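Local coordinates for protein DNA ligase (Aquifex aeolicus, PDB 3QWU) that probably joins nucleic-acid ends at the expense of ATP, as nucleotidyltransferase-type ligases do, and binds adenosine and calcium, at residues Pro146-Glu150 against Asp151-Phe155; Ser194-Gly197 against Ile198-Lys202; Lys202-Leu205 against Lys206-Asn209; Lys229-Ser233 against Tyr234-Met238; Leu260-Val263 against Leu264-Glu268. All coordinates share one frame; numbering follows the deposited sequence.

Interaction 1: residues Pro146-Glu150 against Asp151-Phe155; sequences PYVKE and DVQLF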
# COMPACT_ATOMS: atom_id res chain seq x y z
N PRO A 146 -15.89 -11.76 19.85
CA PRO A 146 -15.86 -13.07 20.50
C PRO A 146 -17.14 -13.46 21.22
O PRO A 146 -17.40 -14.65 21.34
CB PRO A 146 -14.67 -12.98 21.46
CG PRO A 146 -14.41 -11.50 21.61
CD PRO A 146 -14.77 -10.92 20.29
N TYR A 147 -17.94 -12.49 21.65
CA TYR A 147 -19.14 -12.78 22.46
C TYR A 147 -20.40 -13.12 21.63
O TYR A 147 -21.50 -13.25 22.18
CB TYR A 147 -19.44 -11.59 23.39
CG TYR A 147 -19.33 -10.22 22.71
CD1 TYR A 147 -18.14 -9.48 22.78
CD2 TYR A 147 -20.38 -9.70 21.96
CE1 TYR A 147 -18.00 -8.28 22.16
CE2 TYR A 147 -20.25 -8.48 21.34
CZ TYR A 147 -19.06 -7.76 21.43
OH TYR A 147 -18.91 -6.53 20.80
N VAL A 148 -20.28 -13.18 20.31
CA VAL A 148 -21.38 -13.64 19.49
C VAL A 148 -20.83 -14.92 18.97
O VAL A 148 -19.92 -14.91 18.15
CB VAL A 148 -21.75 -12.72 18.27
CG1 VAL A 148 -23.09 -13.15 17.73
CG2 VAL A 148 -21.78 -11.31 18.65
N LYS A 149 -21.35 -16.02 19.48
CA LYS A 149 -20.80 -17.32 19.13
C LYS A 149 -21.45 -17.88 17.87
O LYS A 149 -20.87 -18.72 17.21
CB LYS A 149 -20.94 -18.31 20.31
CG LYS A 149 -20.22 -17.78 21.58
CD LYS A 149 -20.95 -18.13 22.88
CE LYS A 149 -20.11 -17.80 24.13
NZ LYS A 149 -20.67 -18.37 25.44
N GLU A 150 -22.63 -17.37 17.52
CA GLU A 150 -23.31 -17.84 16.32
C GLU A 150 -24.35 -16.88 15.79
O GLU A 150 -24.75 -15.93 16.44
CB GLU A 150 -23.94 -19.24 16.55
CG GLU A 150 -25.25 -19.27 17.35
CD GLU A 150 -25.05 -19.66 18.82
OE1 GLU A 150 -24.40 -20.71 19.09
OE2 GLU A 150 -25.54 -18.92 19.71
N ASP A 151 -24.79 -17.17 14.57
CA ASP A 151 -25.79 -16.35 13.89
C ASP A 151 -25.28 -14.91 13.89
O ASP A 151 -24.11 -14.68 13.58
CB ASP A 151 -27.16 -16.52 14.57
CG ASP A 151 -28.33 -16.11 13.69
OD1 ASP A 151 -28.18 -16.00 12.44
OD2 ASP A 151 -29.42 -15.92 14.24
N VAL A 152 -26.14 -13.95 14.25
CA VAL A 152 -25.80 -12.54 14.30
C VAL A 152 -26.65 -11.92 15.38
O VAL A 152 -27.70 -12.47 15.76
CB VAL A 152 -26.13 -11.82 12.99
CG1 VAL A 152 -25.03 -11.99 12.03
CG2 VAL A 152 -27.42 -12.39 12.43
N GLN A 153 -26.21 -10.74 15.82
CA GLN A 153 -26.81 -10.01 16.92
C GLN A 153 -26.64 -8.56 16.55
O GLN A 153 -25.78 -8.22 15.74
CB GLN A 153 -26.09 -10.29 18.24
CG GLN A 153 -26.57 -11.56 18.95
CD GLN A 153 -25.83 -11.79 20.28
OE1 GLN A 153 -25.55 -10.84 21.00
NE2 GLN A 153 -25.49 -13.06 20.58
N LEU A 154 -27.46 -7.72 17.15
CA LEU A 154 -27.54 -6.36 16.77
C LEU A 154 -27.32 -5.53 18.02
O LEU A 154 -27.77 -5.89 19.07
CB LEU A 154 -28.87 -6.13 16.11
CG LEU A 154 -29.28 -4.72 15.78
CD1 LEU A 154 -30.26 -4.77 14.63
CD2 LEU A 154 -29.87 -4.14 17.04
N PHE A 155 -26.58 -4.45 17.89
CA PHE A 155 -26.27 -3.59 18.98
C PHE A 155 -26.47 -2.13 18.60
O PHE A 155 -25.69 -1.59 17.82
CB PHE A 155 -24.82 -3.83 19.39
CG PHE A 155 -24.54 -5.25 19.87
CD1 PHE A 155 -24.79 -5.63 21.16
CD2 PHE A 155 -24.03 -6.20 19.02
CE1 PHE A 155 -24.54 -6.98 21.61
CE2 PHE A 155 -23.77 -7.52 19.48
CZ PHE A 155 -24.07 -7.88 20.76

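Interaction 2: residues Ser194-Gly197 against Ile198-Lys202; sequences SEEG and IKKIK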
# COMPACT_ATOMS: atom_id res chain seq x y z
N SER A 194 -8.90 14.48 31.96
CA SER A 194 -8.04 14.75 33.11
C SER A 194 -7.00 13.66 33.33
O SER A 194 -6.98 12.66 32.65
CB SER A 194 -8.92 14.87 34.36
OG SER A 194 -9.94 13.88 34.31
N GLU A 195 -6.11 13.86 34.29
CA GLU A 195 -5.16 12.80 34.63
C GLU A 195 -5.94 11.52 34.95
O GLU A 195 -5.64 10.46 34.40
CB GLU A 195 -4.28 13.19 35.82
CG GLU A 195 -2.85 12.63 35.78
CD GLU A 195 -1.97 13.17 36.95
OE1 GLU A 195 -2.30 14.25 37.50
OE2 GLU A 195 -0.95 12.53 37.31
N GLU A 196 -6.96 11.62 35.80
CA GLU A 196 -7.71 10.43 36.26
C GLU A 196 -8.49 9.82 35.13
O GLU A 196 -8.40 8.61 34.89
CB GLU A 196 -8.67 10.71 37.44
CG GLU A 196 -8.28 9.99 38.75
CD GLU A 196 -7.62 8.60 38.53
OE1 GLU A 196 -8.22 7.73 37.86
OE2 GLU A 196 -6.49 8.38 39.03
N GLY A 197 -9.25 10.64 34.41
CA GLY A 197 -9.95 10.17 33.20
C GLY A 197 -9.03 9.37 32.28
O GLY A 197 -9.34 8.23 31.85
N ILE A 198 -7.86 9.93 32.00
CA ILE A 198 -6.96 9.27 31.09
C ILE A 198 -6.48 7.96 31.65
O ILE A 198 -6.34 7.00 30.89
CB ILE A 198 -5.73 10.16 30.75
CG1 ILE A 198 -6.18 11.40 29.96
CG2 ILE A 198 -4.66 9.38 29.97
CD1 ILE A 198 -6.87 11.08 28.64
N LYS A 199 -6.21 7.88 32.96
CA LYS A 199 -5.72 6.60 33.49
C LYS A 199 -6.81 5.54 33.27
O LYS A 199 -6.51 4.44 32.83
CB LYS A 199 -5.33 6.65 34.96
CG LYS A 199 -3.82 6.91 35.23
CD LYS A 199 -3.37 8.43 35.15
CE LYS A 199 -2.32 8.85 36.23
NZ LYS A 199 -2.94 9.51 37.47
N LYS A 200 -8.07 5.88 33.52
CA LYS A 200 -9.15 4.90 33.45
C LYS A 200 -9.42 4.45 32.00
O LYS A 200 -9.51 3.25 31.72
CB LYS A 200 -10.41 5.45 34.07
CG LYS A 200 -10.23 5.80 35.55
CD LYS A 200 -11.47 6.52 36.10
CE LYS A 200 -11.13 7.35 37.31
NZ LYS A 200 -12.33 8.08 37.84
N ILE A 201 -9.49 5.41 31.09
CA ILE A 201 -9.67 5.09 29.69
C ILE A 201 -8.54 4.23 29.16
O ILE A 201 -8.76 3.40 28.31
CB ILE A 201 -9.81 6.38 28.83
CG1 ILE A 201 -11.04 7.14 29.26
CG2 ILE A 201 -9.91 6.06 27.35
CD1 ILE A 201 -11.07 8.53 28.79
N LYS A 202 -7.32 4.42 29.63
CA LYS A 202 -6.19 3.57 29.17
C LYS A 202 -6.29 2.18 29.73
O LYS A 202 -5.96 1.22 29.04
CB LYS A 202 -4.82 4.17 29.51
CG LYS A 202 -4.47 5.30 28.59
CD LYS A 202 -3.22 6.12 28.97
CE LYS A 202 -1.90 5.42 28.69
NZ LYS A 202 -0.96 6.34 27.93

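Interaction 3: residues Lys202-Leu205 against Lys206-Asn209; sequences KEIL and KRFN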
# COMPACT_ATOMS: atom_id res chain seq x y z
N LYS A 202 -7.32 4.42 29.63
CA LYS A 202 -6.19 3.57 29.17
C LYS A 202 -6.29 2.18 29.73
O LYS A 202 -5.96 1.22 29.04
CB LYS A 202 -4.82 4.17 29.51
CG LYS A 202 -4.47 5.30 28.59
CD LYS A 202 -3.22 6.12 28.97
CE LYS A 202 -1.90 5.42 28.69
NZ LYS A 202 -0.96 6.34 27.93
N GLU A 203 -6.74 2.05 30.97
CA GLU A 203 -6.95 0.72 31.51
C GLU A 203 -8.03 -0.00 30.65
O GLU A 203 -7.90 -1.20 30.33
CB GLU A 203 -7.33 0.80 32.97
CG GLU A 203 -7.69 -0.52 33.64
CD GLU A 203 -6.55 -1.57 33.66
OE1 GLU A 203 -5.45 -1.26 34.24
OE2 GLU A 203 -6.76 -2.71 33.11
N ILE A 204 -9.07 0.73 30.23
CA ILE A 204 -10.14 0.15 29.47
C ILE A 204 -9.64 -0.40 28.13
O ILE A 204 -9.91 -1.55 27.78
CB ILE A 204 -11.31 1.16 29.30
CG1 ILE A 204 -12.09 1.24 30.65
CG2 ILE A 204 -12.25 0.77 28.10
CD1 ILE A 204 -12.98 2.41 30.76
N LEU A 205 -8.83 0.38 27.44
CA LEU A 205 -8.25 -0.07 26.16
C LEU A 205 -7.27 -1.21 26.29
O LEU A 205 -7.27 -2.09 25.45
CB LEU A 205 -7.67 1.10 25.34
CG LEU A 205 -8.91 1.81 24.71
CD1 LEU A 205 -8.56 3.18 24.50
CD2 LEU A 205 -9.45 1.13 23.38
N LYS A 206 -6.50 -1.23 27.35
CA LYS A 206 -5.61 -2.31 27.64
C LYS A 206 -6.42 -3.59 27.83
O LYS A 206 -6.05 -4.63 27.32
CB LYS A 206 -4.83 -2.00 28.94
CG LYS A 206 -3.85 -3.08 29.36
CD LYS A 206 -3.52 -3.00 30.81
CE LYS A 206 -2.40 -3.95 31.21
NZ LYS A 206 -2.85 -5.00 32.18
N ARG A 207 -7.53 -3.50 28.57
CA ARG A 207 -8.37 -4.67 28.85
C ARG A 207 -9.07 -5.19 27.55
O ARG A 207 -8.99 -6.35 27.16
CB ARG A 207 -9.38 -4.33 29.96
CG ARG A 207 -10.20 -5.54 30.40
CD ARG A 207 -11.18 -5.25 31.48
NE ARG A 207 -12.32 -4.45 31.06
CZ ARG A 207 -12.48 -3.15 31.30
NH1 ARG A 207 -11.59 -2.44 31.96
NH2 ARG A 207 -13.59 -2.57 30.89
N PHE A 208 -9.67 -4.27 26.82
CA PHE A 208 -10.33 -4.58 25.58
C PHE A 208 -9.37 -5.27 24.63
O PHE A 208 -9.69 -6.25 23.92
CB PHE A 208 -10.82 -3.22 24.97
CG PHE A 208 -12.21 -2.88 25.31
CD1 PHE A 208 -12.77 -3.32 26.46
CD2 PHE A 208 -12.97 -2.14 24.43
CE1 PHE A 208 -14.10 -3.05 26.75
CE2 PHE A 208 -14.31 -1.82 24.72
CZ PHE A 208 -14.87 -2.26 25.89
N ASN A 209 -8.18 -4.70 24.56
CA ASN A 209 -7.15 -5.20 23.68
C ASN A 209 -6.84 -6.62 24.09
O ASN A 209 -6.76 -7.48 23.28
CB ASN A 209 -5.85 -4.36 23.70
CG ASN A 209 -4.81 -4.87 22.65
OD1 ASN A 209 -5.12 -5.01 21.47
ND2 ASN A 209 -3.68 -5.26 23.10

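Interaction 4: residues Lys229-Ser233 against Tyr234-Met238; sequences KYITS and YANLM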
# COMPACT_ATOMS: atom_id res chain seq x y z
N LYS A 229 -12.94 7.93 17.28
CA LYS A 229 -12.77 6.51 17.59
C LYS A 229 -11.29 6.14 17.74
O LYS A 229 -10.40 6.78 17.14
CB LYS A 229 -13.41 5.64 16.51
CG LYS A 229 -12.84 5.81 15.10
CD LYS A 229 -13.48 4.75 14.13
CE LYS A 229 -13.73 5.28 12.72
NZ LYS A 229 -12.54 5.43 11.83
N TYR A 230 -11.04 5.12 18.54
CA TYR A 230 -9.70 4.63 18.74
C TYR A 230 -9.76 3.10 18.73
O TYR A 230 -10.67 2.51 19.34
CB TYR A 230 -9.15 5.18 20.04
CG TYR A 230 -7.79 4.70 20.36
CD1 TYR A 230 -7.60 3.57 21.18
CD2 TYR A 230 -6.66 5.36 19.85
CE1 TYR A 230 -6.28 3.11 21.48
CE2 TYR A 230 -5.37 4.92 20.12
CZ TYR A 230 -5.17 3.79 20.93
OH TYR A 230 -3.86 3.37 21.16
N ILE A 231 -8.78 2.48 18.02
CA ILE A 231 -8.75 1.03 17.74
C ILE A 231 -7.61 0.36 18.54
O ILE A 231 -6.53 0.93 18.75
CB ILE A 231 -8.57 0.80 16.21
CG1 ILE A 231 -9.52 1.77 15.44
CG2 ILE A 231 -8.81 -0.68 15.76
CD1 ILE A 231 -11.11 1.48 15.33
N THR A 232 -7.86 -0.84 19.02
CA THR A 232 -6.82 -1.60 19.72
C THR A 232 -5.79 -2.12 18.72
O THR A 232 -6.06 -2.25 17.53
CB THR A 232 -7.42 -2.78 20.46
OG1 THR A 232 -8.10 -3.66 19.53
CG2 THR A 232 -8.41 -2.28 21.58
N SER A 233 -4.59 -2.42 19.21
CA SER A 233 -3.56 -2.90 18.34
C SER A 233 -3.94 -4.27 17.87
O SER A 233 -3.72 -4.57 16.69
CB SER A 233 -2.22 -2.91 19.03
OG SER A 233 -2.37 -3.55 20.23
N TYR A 234 -4.56 -5.07 18.76
CA TYR A 234 -5.10 -6.37 18.34
C TYR A 234 -6.01 -6.28 17.11
O TYR A 234 -5.85 -7.04 16.14
CB TYR A 234 -5.86 -7.03 19.47
CG TYR A 234 -6.70 -8.23 19.04
CD1 TYR A 234 -7.99 -8.05 18.46
CD2 TYR A 234 -6.23 -9.55 19.23
CE1 TYR A 234 -8.75 -9.13 18.09
CE2 TYR A 234 -7.00 -10.64 18.85
CZ TYR A 234 -8.24 -10.43 18.29
OH TYR A 234 -9.01 -11.50 17.93
N ALA A 235 -6.95 -5.36 17.12
CA ALA A 235 -7.86 -5.26 15.99
C ALA A 235 -7.14 -4.76 14.78
O ALA A 235 -7.46 -5.15 13.68
CB ALA A 235 -9.02 -4.36 16.32
N ASN A 236 -6.23 -3.83 14.94
CA ASN A 236 -5.46 -3.35 13.82
C ASN A 236 -4.66 -4.47 13.18
O ASN A 236 -4.73 -4.67 11.97
CB ASN A 236 -4.51 -2.20 14.25
CG ASN A 236 -5.23 -0.89 14.43
OD1 ASN A 236 -6.03 -0.49 13.56
ND2 ASN A 236 -4.93 -0.17 15.51
N LEU A 237 -3.96 -5.26 14.00
CA LEU A 237 -3.27 -6.43 13.51
C LEU A 237 -4.21 -7.40 12.72
O LEU A 237 -3.91 -7.79 11.60
CB LEU A 237 -2.59 -7.15 14.66
CG LEU A 237 -1.38 -6.42 15.20
CD1 LEU A 237 -0.98 -7.03 16.55
CD2 LEU A 237 -0.25 -6.43 14.18
N MET A 238 -5.33 -7.77 13.32
CA MET A 238 -6.27 -8.72 12.76
C MET A 238 -6.82 -8.17 11.42
O MET A 238 -7.06 -8.93 10.50
CB MET A 238 -7.47 -8.91 13.70
CG MET A 238 -7.55 -10.13 14.53
SD MET A 238 -7.00 -11.75 13.84
CE MET A 238 -5.26 -11.69 14.37

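Interaction 5: residues Leu260-Val263 against Leu264-Glu268; sequences LRLV and LFMYE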
# COMPACT_ATOMS: atom_id res chain seq x y z
N LEU A 260 0.98 3.08 10.93
CA LEU A 260 1.03 4.25 11.79
C LEU A 260 0.16 4.09 13.04
O LEU A 260 0.48 4.65 14.07
CB LEU A 260 0.66 5.55 11.03
CG LEU A 260 1.86 6.21 10.32
CD1 LEU A 260 1.51 7.41 9.44
CD2 LEU A 260 2.84 6.60 11.35
N ARG A 261 -0.95 3.39 12.95
CA ARG A 261 -1.75 3.17 14.17
C ARG A 261 -0.95 2.35 15.17
O ARG A 261 -0.91 2.66 16.33
CB ARG A 261 -3.04 2.47 13.87
CG ARG A 261 -4.09 3.36 13.23
CD ARG A 261 -5.25 2.41 12.72
NE ARG A 261 -5.95 2.94 11.53
CZ ARG A 261 -6.98 2.35 10.98
NH1 ARG A 261 -7.48 1.20 11.48
NH2 ARG A 261 -7.55 2.92 9.96
N LEU A 262 -0.30 1.30 14.70
CA LEU A 262 0.50 0.44 15.56
C LEU A 262 1.74 1.20 16.02
O LEU A 262 2.06 1.19 17.19
CB LEU A 262 0.88 -0.84 14.83
CG LEU A 262 1.72 -1.86 15.62
CD1 LEU A 262 0.93 -2.55 16.73
CD2 LEU A 262 2.29 -2.90 14.66
N VAL A 263 2.40 1.90 15.11
CA VAL A 263 3.61 2.61 15.50
C VAL A 263 3.34 3.70 16.53
O VAL A 263 4.08 3.81 17.50
CB VAL A 263 4.38 3.19 14.30
CG1 VAL A 263 5.61 3.92 14.79
CG2 VAL A 263 4.81 2.10 13.39
N LEU A 264 2.30 4.48 16.34
CA LEU A 264 1.99 5.53 17.33
C LEU A 264 1.51 5.05 18.70
O LEU A 264 1.75 5.73 19.69
CB LEU A 264 1.06 6.61 16.74
CG LEU A 264 1.79 7.42 15.65
CD1 LEU A 264 0.80 8.17 14.84
CD2 LEU A 264 2.79 8.37 16.28
N PHE A 265 0.88 3.87 18.76
CA PHE A 265 0.58 3.21 20.02
C PHE A 265 1.89 2.79 20.67
O PHE A 265 2.10 3.03 21.83
CB PHE A 265 -0.33 1.99 19.77
CG PHE A 265 -0.47 1.05 20.97
CD1 PHE A 265 -1.29 1.36 22.01
CD2 PHE A 265 0.22 -0.17 21.00
CE1 PHE A 265 -1.41 0.48 23.12
CE2 PHE A 265 0.11 -1.05 22.05
CZ PHE A 265 -0.69 -0.73 23.13
N MET A 266 2.77 2.15 19.91
CA MET A 266 4.10 1.77 20.46
C MET A 266 4.83 2.95 21.03
O MET A 266 5.45 2.85 22.10
CB MET A 266 4.97 1.05 19.41
CG MET A 266 4.36 -0.28 19.06
SD MET A 266 5.10 -1.15 17.76
CE MET A 266 6.68 -1.65 18.55
N TYR A 267 4.73 4.09 20.34
CA TYR A 267 5.38 5.31 20.79
C TYR A 267 4.71 5.86 22.02
O TYR A 267 5.36 6.35 22.94
CB TYR A 267 5.36 6.32 19.65
CG TYR A 267 5.76 7.74 20.01
CD1 TYR A 267 7.08 8.12 20.04
CD2 TYR A 267 4.80 8.70 20.30
CE1 TYR A 267 7.45 9.45 20.37
CE2 TYR A 267 5.15 10.01 20.64
CZ TYR A 267 6.47 10.37 20.66
OH TYR A 267 6.81 11.66 20.97
N GLU A 268 3.39 5.84 22.05
CA GLU A 268 2.71 6.34 23.20
C GLU A 268 3.04 5.48 24.41
O GLU A 268 3.27 5.98 25.48
CB GLU A 268 1.20 6.42 22.95
CG GLU A 268 0.38 6.92 24.17
CD GLU A 268 -1.08 7.21 23.83
OE1 GLU A 268 -1.58 6.77 22.76
OE2 GLU A 268 -1.71 7.94 24.61

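Interaction 1: residues Pro146-Glu150 against Asp151-Phe155
The hydroxyl OH of Tyr147 is tethered by a hydrogen bond to Glu79 OE2, and the ring that carries it turns its edge toward the face of Phe155. The two rings belong to a long hairpin connection, which leaves strand 127-134 and returns as strand 153-161 at the margin of a four-stranded antiparallel sheet. The rings of Tyr147 and Phe155 form an offset edge-to-face stack, with planes at 89° and centroids 5.9 Å apart. The closest approach is Tyr147 CE2 to Phe155 CZ, 3.9 Å. Tyr147 reaches it because CG sits in the crowded position between the backbone N and the carbonyl carbon (chi1 44°), which brings the ring edge over to Phe155. Glu79 binds adenosine, so the tyrosine links the stack to the wall of the nucleotide pocket.

Between the two rings the chain reverses at Glu150 and Asp151. At this turn, Asp151 takes a positive phi of 54°, unusual for a residue with a side chain, while its carboxylate is held by a salt bridge from OD2 to Arg111. Farther in, Val148 points toward the returning arm. One of its methyls, CG2, lies at the edge of the Phe155 ring, 4.4 Å from CE2. Gln153, extended beyond CG, slides past the other branch in the opposite direction, and its amide NE2 comes to 3.7 Å from Val148 CG1.

Interaction 2: residues Ser194-Gly197 against Ile198-Lys202
Charge pairing on the outer side of this first helical turn joins Glu195 to Lys199. Their side chains lie side by side and point the same way, with Glu195 OE2 at 3.6 Å from Lys199 NZ, a long salt bridge. The lysine reaches it by bending at three successive torsions, and its carbons take part as well: CD of Lys199 rests 3.1 Å from the carbonyl oxygen of Glu195. Glu196 crosses Lys200 at about a right angle, but its side chain has two conformers, so the closeness of their tips is doubtful.

Backbone bonding is that of a regular alpha-helix, here the opening of helix 195-210, with Ser194 as its N-cap. Ser194 OG accepts a weak bond from Gly197 N at 3.3 Å, and is also hydrogen-bonded to Thr192 OG1. From there the i to i+4 ladder begins: Ile198 N donates to Ser194 O at 2.9 Å, and Ile201 N to Gly197 O at 2.9 Å, the latter almost straight at 177°. Two glutamates in the first turn are likely to interact favourably with the helix dipole.

Side-chain carbons on the inner side lean on the backbone and the neighbouring helix. CG1 of Ile198 lies beside the backbone N (chi1 -66°), which brings it to 3.1 Å from Ser194 O. Apolar packing carries both isoleucines outward onto Leu67 of helix 63-70, and Ile201 also meets Phe191 of strand 187-191.

Interaction 3: residues Lys202-Leu205 against Lys206-Asn209
Arg207 folds back over the turn of helix that precedes it, and its contacts can be read outward from the backbone. CB rests 3.5 Å from the carbonyl oxygen of Glu203, the same oxygen that takes the backbone N-H of Arg207. With CG anti to the backbone N (chi1 -174°), the chain runs out straight to CD, then bends at the third torsion (71°). NE has a weak, long ion pair with Glu211. The guanidinium thus returns alongside Ile204, both side chains pointing the same way, and NH1 ends 3.9 Å from Ile204 CG1.

The other branch of Ile204, CG2, sits over one face of the Phe208 ring, 4.4 Å from CD1. Beneath these side chains the middle of helix 195-210 keeps its i to i+4 bonds, Phe208 N to Ile204 O at 2.9 Å among them. Glu203 OE2 approaches Lys206 only along the aliphatic part, 4.0 Å from CD.

Ile204, Leu205 and Phe208 pack against strands 187-191 and 215-220, making this an amphipathic helix laid on the sheet beside the adenosine site. The Ile204-Phe208 contact is dispersive; Glu203, Lys206 and Arg207 add at most loose attraction within the turn, whereas Lys202 NZ salt-bridges Glu269.

Interaction 4: residues Lys229-Ser233 against Tyr234-Met238
Thr232 OG1 caps the start of helix 233-242, accepting from Ala235 N at 3.2 Å with an N-H...O angle of 156°. This N-cap marks the point where strand 227-231, which brings Lys229 to the adenosine, turns directly into the helix. The same hydroxyl is hydrogen-bonded to the carbonyl oxygens of Arg213 and Glu214, which must share its one proton, so three groups grip one buried oxygen. Its place between the backbone N and the carbonyl carbon (chi1 59°) aims it at the helix end.

Other N-H groups near the helix start have partners too. Tyr234 N goes to Asn209 OD1 of helix 195-210, Asn236 N to Thr232 O at 3.0 Å, and Leu237 N to Ser233 O at 2.8 Å, nearly straight. Ser233 OG has a weak bond to Asn209 OD1.

Asn236 lays its amide across Ile231 at about a right angle, and its OD1 accepts from Arg261 NH1. With a leucine here, Arg261 NH1 would probably be left without that acceptor in a buried setting, and the tie between helices 233-242 and 254-269 would be weakened. Ile231 CG2 touches OD1 of Asn236 at 3.6 Å and CB of Ala235 at 3.7 Å.

Interaction 5: residues Leu260-Val263 against Leu264-Glu268
Phe265 sets the edge of its ring toward the carbonyl of Leu262, whose O lies near the ring plane and 4.4 Å from CD2. Tyr230 OH lies at the CD1 edge, while Ser233 OG comes over one face, near CE2. The ring stands off the helix because CG is anti to the backbone N (chi1 168°). A second ring, that of Tyr267, is carried outward to pack on Leu363 of the second subunit.

Along helix 254-269 the backbone is bonded i to i+4. Met266 N meets Leu262 O at 3.0 Å, while Leu264 N comes to Leu260 O from 36° above the carbonyl plane. The side chains lean on these same oxygens: Leu264 CG is 3.4 Å from Leu260 O, and Met266 CG is 3.3 Å from Leu262 O. Between the leucine ends, Leu260 CD2 and Leu264 CD1 are 4.3 Å apart.

Arg261 extends away from this packing, its NH2 bonded to Asn257 OD1, while Leu260 and Leu264 meet Leu358 and Leu362 of the second subunit. One helix thus joins the C-terminal region to the nucleotide-binding part on one side and to the dimer partner on another. Within the turn, side-chain cohesion is largely dispersive, the directional bonds being left to the backbone.

Overall arrangement
All five are local contacts that follow one another along the chain, yet the later ones converge in space. Interactions 2 and 3 are consecutive parts of helix 195-210, share Lys202 and have centres about 11 Å apart. That helix touches interaction 4 through Asn209, and interaction 4 touches interaction 5, again with about 11 Å between centres. A weak, long Lys202-Glu268 ion pair joins helix 195-210 to helix 254-269. Interaction 1 belongs to the four-stranded sheet with strands 127-134 and 153-161, strand 227-231 of interaction 4 to the five-stranded one; their nearest atoms are about 6 Å apart. Adenosine and calcium lie between, so three linked helices back the site and the 146-155 hairpin connection borders it.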